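PDB 2WB7: PT26-6P, which is of unknown function but is encoded by a family of extrachromosomal mobile elements found in euryarchaea. Local coordinates for residues 73-78 with 83-88. Residues are numbered along the deposited sequence; the frame is centred on the assembly and turned at random.
Sequences LEIPNQ and NKVHIT
Leu73 and Ile75 face Val85 and Ile87, and all four are buried between two sheets of the protein's first immunoglobulin-like domain. The chain crosses here from one beta sheet to another. Strand 66-75 belongs to the sheet with 52-62 and 120-129, and strand 85-96 to the sheet with 163-178. The two short strand segments run roughly antiparallel, at 151°, with axes 9.6 Å apart, so they meet through side chains as layers of a sandwich do.

Leu73, Ile75 and Ile87 meet through their terminal methyls. Leu73 CD1 lies 3.8 Å from Ile87 CD1, and Ile75 CD1 is 4.2 Å from that same methyl. Leu122 of strand 120-129 also touches Leu73 and Ile87, and Tyr117 packs on Ile75.

Beyond strand 66-75 and before strand 85-96 the two backbones draw closer, to 6.6 Å between Gln78 CA and Asn83 CA. Gln78 CG rests 3.7 Å from Asn83 CB, and the two side chains cross at about a right angle. Asn83 O accepts a hydrogen bond from Gln173 NE2, which ties this end to strand 163-178.

The beta-branched pair Ile75 and Val85 completes the apolar contact. CG1 of Ile75 lies beside the backbone N (chi1 -35°), which puts CG2 anti to that N, 3.6 Å from both CB and CG2 of Val85.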
ATOM      1  N   LEU A  73      21.742 -26.642   2.006  1.00 49.85           N
ATOM      2  CA  LEU A  73      22.409 -27.816   1.456  1.00 50.69           C
ATOM      3  C   LEU A  73      22.806 -28.806   2.558  1.00 51.42           C
ATOM      4  O   LEU A  73      23.586 -28.463   3.438  1.00 51.30           O
ATOM      5  CB  LEU A  73      23.668 -27.379   0.714  1.00 50.71           C
ATOM      6  CG  LEU A  73      23.537 -26.239  -0.298  1.00 50.31           C
ATOM      7  CD1 LEU A  73      24.854 -26.027  -1.022  1.00 49.65           C
ATOM      8  CD2 LEU A  73      22.440 -26.557  -1.277  1.00 49.84           C
ATOM      9  N   GLU A  74      22.276 -30.026   2.513  1.00 52.64           N
ATOM     10  CA  GLU A  74      22.715 -31.078   3.436  1.00 54.25           C
ATOM     11  C   GLU A  74      23.730 -32.014   2.803  1.00 54.26           C
ATOM     12  O   GLU A  74      23.450 -32.654   1.795  1.00 54.05           O
ATOM     13  CB  GLU A  74      21.538 -31.925   3.913  1.00 54.63           C
ATOM     14  CG  GLU A  74      20.289 -31.135   4.223  1.00 58.44           C
ATOM     15  CD  GLU A  74      19.018 -31.975   4.040  1.00 63.54           C
ATOM     16  OE1 GLU A  74      17.918 -31.374   3.895  1.00 65.11           O
ATOM     17  OE2 GLU A  74      19.127 -33.234   4.010  1.00 64.75           O
ATOM     18  N   ILE A  75      24.912 -32.093   3.398  1.00 54.98           N
ATOM     19  CA  ILE A  75      25.838 -33.162   3.071  1.00 55.62           C
ATOM     20  C   ILE A  75      25.538 -34.368   3.971  1.00 56.31           C
ATOM     21  O   ILE A  75      25.804 -34.327   5.169  1.00 55.94           O
ATOM     22  CB  ILE A  75      27.295 -32.725   3.257  1.00 55.34           C
ATOM     23  CG1 ILE A  75      27.479 -31.248   2.881  1.00 55.24           C
ATOM     24  CG2 ILE A  75      28.221 -33.624   2.470  1.00 55.31           C
ATOM     25  CD1 ILE A  75      27.138 -30.912   1.471  1.00 54.68           C
ATOM     26  N   PRO A  76      24.968 -35.443   3.395  1.00 57.30           N
ATOM     27  CA  PRO A  76      24.673 -36.609   4.221  1.00 58.28           C
ATOM     28  C   PRO A  76      25.960 -37.305   4.641  1.00 59.30           C
ATOM     29  O   PRO A  76      26.957 -37.236   3.926  1.00 59.48           O
ATOM     30  CB  PRO A  76      23.868 -37.520   3.293  1.00 58.14           C
ATOM     31  CG  PRO A  76      24.066 -37.001   1.905  1.00 57.78           C
ATOM     32  CD  PRO A  76      24.801 -35.706   1.956  1.00 57.28           C
ATOM     33  N   ASN A  77      25.941 -37.959   5.794  1.00 60.29           N
ATOM     34  CA  ASN A  77      27.103 -38.702   6.259  1.00 61.48           C
ATOM     35  C   ASN A  77      27.548 -39.765   5.250  1.00 62.19           C
ATOM     36  O   ASN A  77      26.751 -40.218   4.439  1.00 62.45           O
ATOM     37  CB  ASN A  77      26.791 -39.361   7.601  1.00 61.51           C
ATOM     38  CG  ASN A  77      27.986 -39.401   8.511  1.00 61.72           C
ATOM     39  OD1 ASN A  77      29.129 -39.488   8.054  1.00 62.44           O
ATOM     40  ND2 ASN A  77      27.738 -39.319   9.810  1.00 61.73           N
ATOM     41  N   GLN A  78      28.812 -40.179   5.305  1.00 63.15           N
ATOM     42  CA  GLN A  78      29.299 -41.228   4.404  1.00 63.98           C
ATOM     43  C   GLN A  78      29.777 -42.490   5.147  1.00 64.43           C
ATOM     44  O   GLN A  78      30.200 -42.420   6.305  1.00 64.29           O
ATOM     45  CB  GLN A  78      30.431 -40.679   3.530  1.00 63.92           C
ATOM     46  CG  GLN A  78      30.171 -40.808   2.037  1.00 64.70           C
ATOM     47  CD  GLN A  78      28.999 -39.945   1.590  1.00 65.54           C
ATOM     48  OE1 GLN A  78      28.984 -38.729   1.814  1.00 66.38           O
ATOM     49  NE2 GLN A  78      28.005 -40.568   0.967  1.00 64.30           N
ATOM     50  N   ASN A  83      35.432 -39.408   2.564  1.00 61.83           N
ATOM     51  CA  ASN A  83      34.729 -39.242   1.302  1.00 61.47           C
ATOM     52  C   ASN A  83      34.028 -37.895   1.197  1.00 61.23           C
ATOM     53  O   ASN A  83      32.838 -37.811   0.899  1.00 61.22           O
ATOM     54  CB  ASN A  83      33.751 -40.393   1.089  1.00 61.35           C
ATOM     55  CG  ASN A  83      34.441 -41.638   0.599  1.00 60.80           C
ATOM     56  OD1 ASN A  83      33.818 -42.676   0.429  1.00 60.11           O
ATOM     57  ND2 ASN A  83      35.746 -41.539   0.371  1.00 60.57           N
ATOM     58  N   LYS A  84      34.799 -36.842   1.430  1.00 61.04           N
ATOM     59  CA  LYS A  84      34.269 -35.491   1.508  1.00 60.86           C
ATOM     60  C   LYS A  84      33.638 -34.988   0.210  1.00 60.53           C
ATOM     61  O   LYS A  84      34.146 -35.224  -0.890  1.00 60.53           O
ATOM     62  CB  LYS A  84      35.361 -34.531   1.972  1.00 60.96           C
ATOM     63  CG  LYS A  84      35.742 -34.737   3.424  1.00 61.71           C
ATOM     64  CD  LYS A  84      36.970 -33.920   3.778  1.00 63.72           C
ATOM     65  CE  LYS A  84      37.290 -34.011   5.263  1.00 65.30           C
ATOM     66  NZ  LYS A  84      38.460 -33.150   5.630  1.00 65.28           N
ATOM     67  N   VAL A  85      32.517 -34.287   0.371  1.00 59.88           N
ATOM     68  CA  VAL A  85      31.831 -33.629  -0.724  1.00 58.93           C
ATOM     69  C   VAL A  85      32.350 -32.200  -0.857  1.00 58.50           C
ATOM     70  O   VAL A  85      32.334 -31.447   0.105  1.00 58.09           O
ATOM     71  CB  VAL A  85      30.324 -33.596  -0.467  1.00 58.79           C
ATOM     72  CG1 VAL A  85      29.650 -32.722  -1.485  1.00 58.79           C
ATOM     73  CG2 VAL A  85      29.758 -35.003  -0.509  1.00 58.65           C
ATOM     74  N   HIS A  86      32.842 -31.846  -2.041  1.00 58.34           N
ATOM     75  CA  HIS A  86      33.307 -30.481  -2.319  1.00 58.14           C
ATOM     76  C   HIS A  86      32.262 -29.743  -3.142  1.00 58.31           C
ATOM     77  O   HIS A  86      31.752 -30.289  -4.125  1.00 58.37           O
ATOM     78  CB  HIS A  86      34.606 -30.503  -3.124  1.00 57.71           C
ATOM     79  CG  HIS A  86      35.787 -31.010  -2.364  1.00 56.95           C
ATOM     80  ND1 HIS A  86      36.835 -30.194  -1.995  1.00 56.44           N
ATOM     81  CD2 HIS A  86      36.099 -32.249  -1.919  1.00 56.22           C
ATOM     82  CE1 HIS A  86      37.735 -30.907  -1.342  1.00 56.11           C
ATOM     83  NE2 HIS A  86      37.314 -32.157  -1.286  1.00 56.12           N
ATOM     84  N   ILE A  87      31.944 -28.506  -2.766  1.00 58.25           N
ATOM     85  CA  ILE A  87      31.011 -27.719  -3.574  1.00 58.06           C
ATOM     86  C   ILE A  87      31.784 -26.641  -4.317  1.00 58.21           C
ATOM     87  O   ILE A  87      32.426 -25.789  -3.701  1.00 58.46           O
ATOM     88  CB  ILE A  87      29.888 -27.119  -2.726  1.00 57.80           C
ATOM     89  CG1 ILE A  87      29.316 -28.182  -1.801  1.00 57.15           C
ATOM     90  CG2 ILE A  87      28.786 -26.604  -3.611  1.00 58.01           C
ATOM     91  CD1 ILE A  87      28.232 -27.652  -0.909  1.00 57.47           C
ATOM     92  N   THR A  88      31.749 -26.693  -5.644  1.00 58.21           N
ATOM     93  CA  THR A  88      32.599 -25.806  -6.437  1.00 58.38           C
ATOM     94  C   THR A  88      31.876 -24.557  -6.890  1.00 57.88           C
ATOM     95  O   THR A  88      32.499 -23.510  -7.135  1.00 57.97           O
ATOM     96  CB  THR A  88      33.131 -26.499  -7.683  1.00 58.58           C
ATOM     97  OG1 THR A  88      33.511 -27.836  -7.348  1.00 59.54           O
ATOM     98  CG2 THR A  88      34.350 -25.743  -8.216  1.00 59.31           C
TER